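Local coordinates for FOKI restriction endonuclease (Planomicrobium okeanokoites, PDB 2FOK), which cleaves double-stranded DNA as a type IIS restriction endonuclease, using a recognition part built on helix-turn-helix domains and a separate metal-dependent cleavage domain, at residues E18-V23 / L117-Y122; I151-I156 / L272-R277; R164-L169 / G232-L237; M295-L300 / T308-I313. One frame throughout, in Å; residues are numbered along the deposited sequence.

In the fold
The four contacts show how a chain of small helical domains is packed within its units, with contacts 1 and 2 touching across a boundary. Contact 1 lies in the first recognition subdomain and closes before contact 2 opens in the second. Contact 3 is nested inside the loop that contact 2 closes, their centres about 10 Å apart. Helix 146-157 carries half of contact 2 and also packs on the 117-122 turn of contact 1, although those two centres are about 18 Å apart. Contact 4, last in the chain, lies in the D3 domain, its centre about 24 to 26 Å from the others. The first three thus pack the recognition subdomains, which presumably read the DNA.

Contact 1: E18-V23 / L117-Y122; sequences ENLKRV and LGFIEY
CG of L20 is anti to the backbone N (chi1 162°) and that of L117 anti to the carbonyl carbon, which brings CD2 of L20 to CD1 of L117. One methyl of L20 does all the touching: its CD2 comes within 4.2 Å of CD1 of L117, the two side chains running aslant to one another. The same CD2 of L20 stands 4.3 Å from CE2 of F119, close to the plane of the ring, so the phenyl group offers its edge and not its face. Over one face of that ring lies the carbonyl O of L117, 4.3 Å above the plane and over the centre. The turn follows from G118, whose positive phi of 79° ends helix 104-116 in a Schellman motif and sends the chain into strand 120-123. Helix, turn and a small antiparallel sheet with strand order 1-3-2 are consistent with a winged helix, as expected of a family in the helix-turn-helix clan. L20 also rests on W113 of helix 104-116, so helix 17-24 packs over that helix and the turn after it. F119 stacks with Y138, and K21, on another side of helix 17-24, forms salt bridges with D143 and E148.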
# COMPACT_ATOMS: atom_id res chain seq x y z
N GLU A 18 10.64 -14.71 17.94
CA GLU A 18 11.65 -14.94 18.96
C GLU A 18 12.58 -13.73 19.00
O GLU A 18 13.23 -13.46 20.02
CB GLU A 18 12.45 -16.22 18.65
CG GLU A 18 13.29 -16.77 19.80
CD GLU A 18 12.57 -17.83 20.63
OE1 GLU A 18 12.40 -18.97 20.13
OE2 GLU A 18 12.19 -17.53 21.79
N ASN A 19 12.64 -13.01 17.89
CA ASN A 19 13.46 -11.82 17.82
C ASN A 19 12.64 -10.61 18.31
O ASN A 19 13.20 -9.67 18.88
CB ASN A 19 13.97 -11.61 16.39
CG ASN A 19 15.16 -12.50 16.05
OD1 ASN A 19 15.39 -12.83 14.89
ND2 ASN A 19 15.92 -12.89 17.07
N LEU A 20 11.33 -10.63 18.09
CA LEU A 20 10.46 -9.55 18.55
C LEU A 20 10.58 -9.48 20.07
O LEU A 20 10.81 -8.41 20.64
CB LEU A 20 9.00 -9.84 18.17
CG LEU A 20 7.90 -9.06 18.92
CD1 LEU A 20 7.95 -7.60 18.52
CD2 LEU A 20 6.53 -9.64 18.61
N LYS A 21 10.44 -10.63 20.72
CA LYS A 21 10.53 -10.73 22.17
C LYS A 21 11.82 -10.14 22.70
O LYS A 21 11.80 -9.31 23.61
CB LYS A 21 10.40 -12.20 22.61
CG LYS A 21 9.61 -12.37 23.92
CD LYS A 21 9.80 -13.76 24.54
CE LYS A 21 8.88 -13.96 25.73
NZ LYS A 21 8.63 -15.41 26.00
N ARG A 22 12.95 -10.57 22.15
CA ARG A 22 14.26 -10.07 22.56
C ARG A 22 14.27 -8.55 22.50
O ARG A 22 14.79 -7.89 23.39
CB ARG A 22 15.34 -10.62 21.64
CG ARG A 22 15.77 -12.06 21.91
CD ARG A 22 16.91 -12.49 20.96
NE ARG A 22 18.09 -11.64 21.11
CZ ARG A 22 19.14 -11.95 21.85
NH1 ARG A 22 19.17 -13.10 22.51
NH2 ARG A 22 20.15 -11.10 21.96
N VAL A 23 13.71 -8.00 21.43
CA VAL A 23 13.65 -6.55 21.26
C VAL A 23 12.89 -5.92 22.43
O VAL A 23 13.25 -4.85 22.90
CB VAL A 23 12.94 -6.17 19.94
CG1 VAL A 23 12.71 -4.65 19.89
CG2 VAL A 23 13.79 -6.62 18.73
N LEU A 117 2.06 -3.75 18.39
CA LEU A 117 1.34 -4.68 19.25
C LEU A 117 1.21 -4.15 20.68
O LEU A 117 0.70 -4.84 21.56
CB LEU A 117 2.02 -6.04 19.27
CG LEU A 117 1.94 -6.82 17.96
CD1 LEU A 117 2.64 -8.16 18.12
CD2 LEU A 117 0.48 -7.02 17.56
N GLY A 118 1.71 -2.95 20.91
CA GLY A 118 1.61 -2.33 22.22
C GLY A 118 2.55 -2.74 23.33
O GLY A 118 2.23 -2.54 24.50
N PHE A 119 3.71 -3.30 22.99
CA PHE A 119 4.66 -3.73 24.01
C PHE A 119 5.57 -2.59 24.46
O PHE A 119 6.23 -2.68 25.51
CB PHE A 119 5.49 -4.90 23.50
CG PHE A 119 4.68 -6.15 23.24
CD1 PHE A 119 3.72 -6.57 24.16
CD2 PHE A 119 4.89 -6.90 22.09
CE1 PHE A 119 2.98 -7.71 23.93
CE2 PHE A 119 4.15 -8.04 21.86
CZ PHE A 119 3.20 -8.46 22.77
N ILE A 120 5.61 -1.53 23.67
CA ILE A 120 6.38 -0.34 23.99
C ILE A 120 5.53 0.84 23.52
O ILE A 120 4.73 0.70 22.59
CB ILE A 120 7.78 -0.32 23.29
CG1 ILE A 120 7.64 -0.09 21.79
CG2 ILE A 120 8.53 -1.63 23.57
CD1 ILE A 120 8.96 -0.23 21.02
N GLU A 121 5.66 1.98 24.18
CA GLU A 121 4.88 3.16 23.81
C GLU A 121 5.83 4.26 23.38
O GLU A 121 6.95 4.32 23.87
CB GLU A 121 4.03 3.63 24.99
CG GLU A 121 4.84 4.03 26.21
CD GLU A 121 4.05 3.95 27.52
OE1 GLU A 121 2.87 3.53 27.48
OE2 GLU A 121 4.60 4.31 28.58
N TYR A 122 5.37 5.11 22.47
CA TYR A 122 6.16 6.23 21.93
C TYR A 122 5.75 7.55 22.57
O TYR A 122 4.57 7.87 22.64
CB TYR A 122 5.94 6.32 20.41
CG TYR A 122 6.67 7.47 19.73
CD1 TYR A 122 8.06 7.52 19.71
CD2 TYR A 122 5.97 8.50 19.09
CE1 TYR A 122 8.75 8.56 19.08
CE2 TYR A 122 6.65 9.56 18.45
CZ TYR A 122 8.04 9.58 18.45
OH TYR A 122 8.75 10.58 17.82

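Contact 2: I151-I156 / L272-R277; sequences ILIEAI and LKVLRR
This is a light, partly exposed helix-to-helix contact in the second recognition subdomain, where I153 and E154 of helix 146-157 approach V274 and R277 of helix 269-279. Only 95 Å² is buried in all, and the nearest CA atoms, those of I153 and V274, are 8.6 Å apart. At that distance the backbones do not meet, and the helices meet through side chains, the apolar part being one pair of methyls. CG2 of I153 faces CG2 of V274 at 4.1 Å, branch against branch. The isoleucine sends this methyl outward by keeping it opposite its backbone N, with CG1 trans to the carbonyl carbon (chi1 -75°). The valine does it otherwise: its CG2 is the branch trans to the carbonyl carbon, and CG1 turns aside to pack on L166. Such sparse side-chain packing joins segments with 115 residues between them in a subdomain assigned to the helix-turn-helix clan, with helix 160-169 and helix 222-236 lying between them in sequence and packing against I156. Beside the methyl pair the two helices bring opposite charges near each other. OE1 of E154 stands 4.3 Å from NH1 of R277, too far for a salt bridge, and it approaches the guanidinium group obliquely. At this distance the attraction is probably modest; NH2 of R277 is bonded to the carbonyl O of T285, which holds the arginine to the chain beyond helix 269-279. L239, in the loop after helix 222-236, also packs on I153.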
# COMPACT_ATOMS: atom_id res chain seq x y z
N ILE A 151 -0.97 -13.50 25.95
CA ILE A 151 -0.51 -12.13 25.88
C ILE A 151 -0.42 -11.66 24.42
O ILE A 151 -0.86 -10.56 24.08
CB ILE A 151 0.86 -11.98 26.58
CG1 ILE A 151 0.68 -12.09 28.10
CG2 ILE A 151 1.48 -10.64 26.24
CD1 ILE A 151 1.98 -12.11 28.88
N LEU A 152 0.12 -12.51 23.55
CA LEU A 152 0.26 -12.19 22.14
C LEU A 152 -1.07 -11.95 21.43
O LEU A 152 -1.22 -10.98 20.70
CB LEU A 152 1.02 -13.30 21.43
CG LEU A 152 2.54 -13.22 21.63
CD1 LEU A 152 3.21 -14.37 20.90
CD2 LEU A 152 3.04 -11.88 21.10
N ILE A 153 -2.04 -12.84 21.64
CA ILE A 153 -3.36 -12.71 21.02
C ILE A 153 -4.12 -11.48 21.52
O ILE A 153 -4.94 -10.90 20.80
CB ILE A 153 -4.21 -13.99 21.31
CG1 ILE A 153 -3.71 -15.14 20.43
CG2 ILE A 153 -5.70 -13.70 21.07
CD1 ILE A 153 -4.63 -16.34 20.41
N GLU A 154 -3.86 -11.09 22.76
CA GLU A 154 -4.52 -9.92 23.31
C GLU A 154 -3.88 -8.68 22.71
O GLU A 154 -4.55 -7.70 22.43
CB GLU A 154 -4.36 -9.88 24.83
CG GLU A 154 -4.52 -8.50 25.42
CD GLU A 154 -5.86 -8.30 26.08
OE1 GLU A 154 -6.62 -9.29 26.19
OE2 GLU A 154 -6.16 -7.15 26.48
N ALA A 155 -2.57 -8.73 22.54
CA ALA A 155 -1.82 -7.63 21.96
C ALA A 155 -2.31 -7.36 20.54
O ALA A 155 -2.60 -6.22 20.18
CB ALA A 155 -0.33 -7.98 21.94
N ILE A 156 -2.40 -8.41 19.73
CA ILE A 156 -2.83 -8.26 18.34
C ILE A 156 -4.29 -7.86 18.19
O ILE A 156 -4.67 -7.28 17.17
CB ILE A 156 -2.58 -9.57 17.52
CG1 ILE A 156 -2.20 -9.20 16.08
CG2 ILE A 156 -3.82 -10.49 17.57
CD1 ILE A 156 -1.72 -10.37 15.20
N LEU A 272 -12.66 -16.56 14.92
CA LEU A 272 -14.01 -16.01 14.92
C LEU A 272 -14.44 -15.58 16.33
O LEU A 272 -15.24 -14.66 16.50
CB LEU A 272 -15.00 -17.04 14.36
CG LEU A 272 -15.06 -17.13 12.83
CD1 LEU A 272 -15.41 -18.54 12.39
CD2 LEU A 272 -16.11 -16.14 12.31
N LYS A 273 -13.89 -16.27 17.34
CA LYS A 273 -14.18 -15.96 18.74
C LYS A 273 -13.56 -14.61 19.07
O LYS A 273 -14.16 -13.79 19.77
CB LYS A 273 -13.55 -17.02 19.65
CG LYS A 273 -14.28 -18.34 19.73
CD LYS A 273 -13.58 -19.28 20.70
CE LYS A 273 -14.04 -20.72 20.52
NZ LYS A 273 -12.89 -21.63 20.32
N VAL A 274 -12.35 -14.39 18.57
CA VAL A 274 -11.61 -13.16 18.78
C VAL A 274 -12.34 -12.02 18.07
O VAL A 274 -12.47 -10.93 18.60
CB VAL A 274 -10.16 -13.30 18.24
CG1 VAL A 274 -9.54 -11.95 17.94
CG2 VAL A 274 -9.30 -14.07 19.24
N LEU A 275 -12.84 -12.30 16.87
CA LEU A 275 -13.56 -11.29 16.09
C LEU A 275 -14.92 -11.01 16.72
O LEU A 275 -15.33 -9.86 16.84
CB LEU A 275 -13.76 -11.77 14.64
CG LEU A 275 -13.94 -10.77 13.49
CD1 LEU A 275 -15.20 -11.12 12.71
CD2 LEU A 275 -14.01 -9.36 13.99
N ARG A 276 -15.61 -12.07 17.11
CA ARG A 276 -16.92 -11.94 17.73
C ARG A 276 -16.84 -11.01 18.94
O ARG A 276 -17.66 -10.10 19.09
CB ARG A 276 -17.43 -13.33 18.15
CG ARG A 276 -18.91 -13.58 17.87
CD ARG A 276 -19.12 -14.48 16.65
NE ARG A 276 -18.52 -13.92 15.44
CZ ARG A 276 -18.72 -12.67 15.02
NH1 ARG A 276 -19.50 -11.84 15.70
NH2 ARG A 276 -18.12 -12.24 13.91
N ARG A 277 -15.85 -11.23 19.80
CA ARG A 277 -15.66 -10.40 20.98
C ARG A 277 -15.22 -8.98 20.62
O ARG A 277 -15.54 -8.03 21.34
CB ARG A 277 -14.63 -11.05 21.93
CG ARG A 277 -13.71 -10.04 22.63
CD ARG A 277 -12.98 -10.63 23.83
NE ARG A 277 -12.82 -9.63 24.89
CZ ARG A 277 -11.76 -9.52 25.68
NH1 ARG A 277 -10.73 -10.36 25.55
NH2 ARG A 277 -11.71 -8.56 26.60

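Contact 3: R164-L169 / G232-L237; sequences RILTLL and GWLDKL
In the helical core of the second recognition subdomain, a domain of the helix-turn-helix clan, helix 160-169 meets the last turns of helix 222-236 through one leucine, L234, set against two successive residues, I165 and L166. The contact comes down to a single methyl: CD1 of L234 lies 3.9 Å from CG2 of I165 and 3.8 Å from CD2 of L166. L234 delivers it by an extended side chain, with CG trans to the carbonyl carbon (chi1 -60°) and CD1 carried on outward (chi2 167°). I165 answers with the methyl branched directly from CB, whereas L166 reaches over from its flank with the end of its side chain. CG2 of I165 and CD2 of L166 approach this methyl from directions nearly at right angles, so it rests in the corner between them. All three residues are buried, and no hydrogen bond joins the segments. The backbone of L234 is paired with V240 at the start of strand 240-248, and OD1 of D235 accepts a hydrogen bond from the N of Q242, tying the helix to that strand. W233, just before L234, stacks its ring with W113 of the first subdomain, and helix 146-157 packs alongside through I156.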
# COMPACT_ATOMS: atom_id res chain seq x y z
N ARG A 164 -9.14 -5.99 11.04
CA ARG A 164 -9.65 -5.79 9.69
C ARG A 164 -9.42 -7.04 8.84
O ARG A 164 -10.28 -7.42 8.06
CB ARG A 164 -8.97 -4.61 9.00
CG ARG A 164 -9.43 -4.42 7.57
CD ARG A 164 -10.97 -4.36 7.49
NE ARG A 164 -11.44 -3.81 6.22
CZ ARG A 164 -12.72 -3.58 5.93
NH1 ARG A 164 -13.67 -3.86 6.81
NH2 ARG A 164 -13.06 -3.08 4.75
N ILE A 165 -8.26 -7.66 8.98
CA ILE A 165 -8.01 -8.87 8.20
C ILE A 165 -9.02 -9.94 8.63
O ILE A 165 -9.53 -10.69 7.79
CB ILE A 165 -6.55 -9.40 8.41
CG1 ILE A 165 -5.54 -8.42 7.81
CG2 ILE A 165 -6.39 -10.76 7.72
CD1 ILE A 165 -5.41 -8.47 6.28
N LEU A 166 -9.32 -10.00 9.93
CA LEU A 166 -10.28 -10.98 10.47
C LEU A 166 -11.70 -10.74 10.00
O LEU A 166 -12.47 -11.68 9.81
CB LEU A 166 -10.26 -10.95 12.00
CG LEU A 166 -9.02 -11.50 12.72
CD1 LEU A 166 -9.38 -11.67 14.19
CD2 LEU A 166 -8.57 -12.84 12.11
N THR A 167 -12.06 -9.47 9.82
CA THR A 167 -13.39 -9.11 9.36
C THR A 167 -13.58 -9.53 7.91
O THR A 167 -14.67 -9.94 7.52
CB THR A 167 -13.63 -7.59 9.48
OG1 THR A 167 -13.47 -7.18 10.84
CG2 THR A 167 -15.04 -7.23 9.02
N LEU A 168 -12.51 -9.44 7.13
CA LEU A 168 -12.56 -9.80 5.71
C LEU A 168 -12.62 -11.30 5.45
O LEU A 168 -12.89 -11.72 4.33
CB LEU A 168 -11.34 -9.21 4.99
CG LEU A 168 -11.26 -7.69 4.94
CD1 LEU A 168 -9.91 -7.24 4.41
CD2 LEU A 168 -12.36 -7.17 4.06
N LEU A 169 -12.36 -12.10 6.47
CA LEU A 169 -12.38 -13.55 6.32
C LEU A 169 -13.51 -14.18 7.13
O LEU A 169 -13.71 -15.40 7.11
CB LEU A 169 -11.04 -14.13 6.78
CG LEU A 169 -9.76 -13.78 6.02
CD1 LEU A 169 -8.55 -14.30 6.77
CD2 LEU A 169 -9.79 -14.39 4.63
N GLY A 232 0.24 -13.51 8.31
CA GLY A 232 1.19 -14.49 8.81
C GLY A 232 1.28 -14.48 10.33
O GLY A 232 1.49 -15.52 10.96
N TRP A 233 1.10 -13.30 10.92
CA TRP A 233 1.12 -13.18 12.38
C TRP A 233 -0.05 -13.97 12.95
O TRP A 233 0.12 -14.77 13.88
CB TRP A 233 1.00 -11.71 12.80
CG TRP A 233 2.23 -10.88 12.50
CD1 TRP A 233 3.48 -11.34 12.16
CD2 TRP A 233 2.32 -9.44 12.51
NE1 TRP A 233 4.34 -10.27 11.95
CE2 TRP A 233 3.65 -9.10 12.16
CE3 TRP A 233 1.40 -8.41 12.77
CZ2 TRP A 233 4.09 -7.78 12.06
CZ3 TRP A 233 1.83 -7.10 12.68
CH2 TRP A 233 3.17 -6.79 12.33
N LEU A 234 -1.23 -13.76 12.38
CA LEU A 234 -2.46 -14.43 12.81
C LEU A 234 -2.43 -15.94 12.59
O LEU A 234 -3.11 -16.69 13.28
CB LEU A 234 -3.66 -13.87 12.07
CG LEU A 234 -3.97 -12.38 12.22
CD1 LEU A 234 -4.97 -11.98 11.16
CD2 LEU A 234 -4.52 -12.12 13.61
N ASP A 235 -1.67 -16.38 11.59
CA ASP A 235 -1.57 -17.80 11.29
C ASP A 235 -0.82 -18.48 12.43
O ASP A 235 -1.31 -19.45 13.01
CB ASP A 235 -0.83 -17.98 9.96
CG ASP A 235 -0.62 -19.44 9.60
OD1 ASP A 235 -1.55 -20.07 9.03
OD2 ASP A 235 0.49 -19.96 9.87
N LYS A 236 0.35 -17.96 12.75
CA LYS A 236 1.18 -18.51 13.81
C LYS A 236 0.50 -18.49 15.18
O LYS A 236 0.91 -19.22 16.08
CB LYS A 236 2.51 -17.75 13.88
CG LYS A 236 3.39 -18.02 12.67
CD LYS A 236 4.87 -17.89 12.98
CE LYS A 236 5.44 -16.59 12.39
NZ LYS A 236 5.03 -16.36 10.97
N LEU A 237 -0.55 -17.68 15.33
CA LEU A 237 -1.27 -17.60 16.59
C LEU A 237 -2.56 -18.41 16.52
O LEU A 237 -3.34 -18.42 17.47
CB LEU A 237 -1.60 -16.13 16.93
CG LEU A 237 -0.41 -15.31 17.45
CD1 LEU A 237 -0.77 -13.84 17.49
CD2 LEU A 237 -0.00 -15.79 18.84

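Contact 4: M295-L300 / T308-I313; sequences MLATNL and TRRALI
The backbone of L296, in an irregular loop, passes R310 of helix 303-319 with their CA atoms 6.7 Å apart. R310 spans that gap with a chain extended from CG to NE, which lays its guanidinium edge against the loop. NH1 of R310 donates to the carbonyl O of L296 at 3.0 Å, with an N-H...O angle of 156°. The donor lies in the carbonyl plane, and the oxygen only 7° out of the guanidinium plane, so the two flat groups meet edge-on. A297 adds its CB at 4.0 Å from the same NH1 of R310. On the next residue of the helix, CD1 of L296 packs 3.8 Å from CB of A311, beside the polar grip. The arginine has stronger partners: NE forms a salt bridge with D347 and NH2 one with E189, so all three nitrogens are engaged. A leucine in place of R310 would probably leave the L296 carbonyl without this donor, and D347 and E189 without the charge they pair with. R310 links helix 303-319 to D347 on helix 341-352 and to E189 of the second recognition subdomain, while R307 on the same helix bonds the carbonyl O of A297 through its NH2.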
# COMPACT_ATOMS: atom_id res chain seq x y z
N MET A 295 -0.12 6.42 12.01
CA MET A 295 -0.58 5.27 11.25
C MET A 295 -1.64 5.63 10.22
O MET A 295 -2.01 4.81 9.38
CB MET A 295 -1.11 4.19 12.20
CG MET A 295 -2.52 4.41 12.76
SD MET A 295 -3.28 2.85 13.33
CE MET A 295 -4.82 2.87 12.44
N LEU A 296 -2.11 6.88 10.27
CA LEU A 296 -3.16 7.34 9.38
C LEU A 296 -2.69 7.76 7.98
O LEU A 296 -3.47 8.25 7.19
CB LEU A 296 -3.93 8.49 10.05
CG LEU A 296 -4.29 8.27 11.54
CD1 LEU A 296 -5.03 9.48 12.10
CD2 LEU A 296 -5.17 7.04 11.66
N ALA A 297 -1.41 7.54 7.69
CA ALA A 297 -0.83 7.87 6.38
C ALA A 297 0.64 7.51 6.39
O ALA A 297 1.34 7.82 7.36
CB ALA A 297 -1.01 9.37 6.06
N THR A 298 1.11 6.87 5.32
CA THR A 298 2.51 6.47 5.23
C THR A 298 3.36 7.23 4.21
O THR A 298 3.93 8.28 4.52
CB THR A 298 2.66 4.94 4.95
OG1 THR A 298 2.32 4.66 3.58
CG2 THR A 298 1.77 4.12 5.87
N ASN A 299 3.43 6.71 2.98
CA ASN A 299 4.24 7.29 1.92
C ASN A 299 3.53 8.36 1.10
O ASN A 299 3.63 8.39 -0.12
CB ASN A 299 4.73 6.17 0.99
CG ASN A 299 5.25 4.97 1.76
OD1 ASN A 299 5.75 5.11 2.88
ND2 ASN A 299 5.14 3.79 1.16
N LEU A 300 2.84 9.25 1.80
CA LEU A 300 2.11 10.32 1.17
C LEU A 300 2.86 11.63 1.38
O LEU A 300 3.10 12.03 2.51
CB LEU A 300 0.72 10.42 1.80
CG LEU A 300 -0.47 10.97 1.00
CD1 LEU A 300 -0.97 9.91 0.02
CD2 LEU A 300 -1.58 11.38 1.99
N THR A 308 -3.37 14.62 10.22
CA THR A 308 -4.15 15.43 11.15
C THR A 308 -5.63 15.41 10.78
O THR A 308 -6.49 15.17 11.64
CB THR A 308 -3.65 16.89 11.17
OG1 THR A 308 -2.22 16.90 11.32
CG2 THR A 308 -4.27 17.66 12.32
N ARG A 309 -5.92 15.65 9.51
CA ARG A 309 -7.29 15.66 9.01
C ARG A 309 -8.03 14.37 9.37
O ARG A 309 -9.15 14.40 9.85
CB ARG A 309 -7.28 15.86 7.49
CG ARG A 309 -8.59 16.33 6.89
CD ARG A 309 -8.84 15.58 5.58
NE ARG A 309 -8.20 16.21 4.44
CZ ARG A 309 -7.53 15.58 3.48
NH1 ARG A 309 -7.39 14.26 3.49
NH2 ARG A 309 -7.00 16.28 2.48
N ARG A 310 -7.39 13.22 9.13
CA ARG A 310 -8.02 11.96 9.47
C ARG A 310 -8.10 11.79 10.99
O ARG A 310 -9.04 11.18 11.49
CB ARG A 310 -7.25 10.80 8.84
CG ARG A 310 -7.56 10.63 7.35
CD ARG A 310 -6.53 9.78 6.62
NE ARG A 310 -6.78 9.78 5.18
CZ ARG A 310 -5.92 9.39 4.26
NH1 ARG A 310 -4.72 8.96 4.61
NH2 ARG A 310 -6.24 9.46 2.97
N ALA A 311 -7.14 12.35 11.72
CA ALA A 311 -7.12 12.25 13.18
C ALA A 311 -8.29 13.01 13.79
O ALA A 311 -8.96 12.52 14.70
CB ALA A 311 -5.81 12.81 13.73
N LEU A 312 -8.52 14.21 13.28
CA LEU A 312 -9.61 15.05 13.74
C LEU A 312 -10.99 14.49 13.37
O LEU A 312 -11.97 14.78 14.05
CB LEU A 312 -9.43 16.46 13.17
CG LEU A 312 -8.24 17.18 13.78
CD1 LEU A 312 -8.02 18.51 13.11
CD2 LEU A 312 -8.49 17.34 15.28
N ILE A 313 -11.08 13.71 12.29
CA ILE A 313 -12.37 13.14 11.94
C ILE A 313 -12.66 12.00 12.91
O ILE A 313 -13.80 11.79 13.32
CB ILE A 313 -12.42 12.61 10.49
CG1 ILE A 313 -12.11 13.72 9.49
CG2 ILE A 313 -13.81 12.09 10.20
CD1 ILE A 313 -11.67 13.21 8.11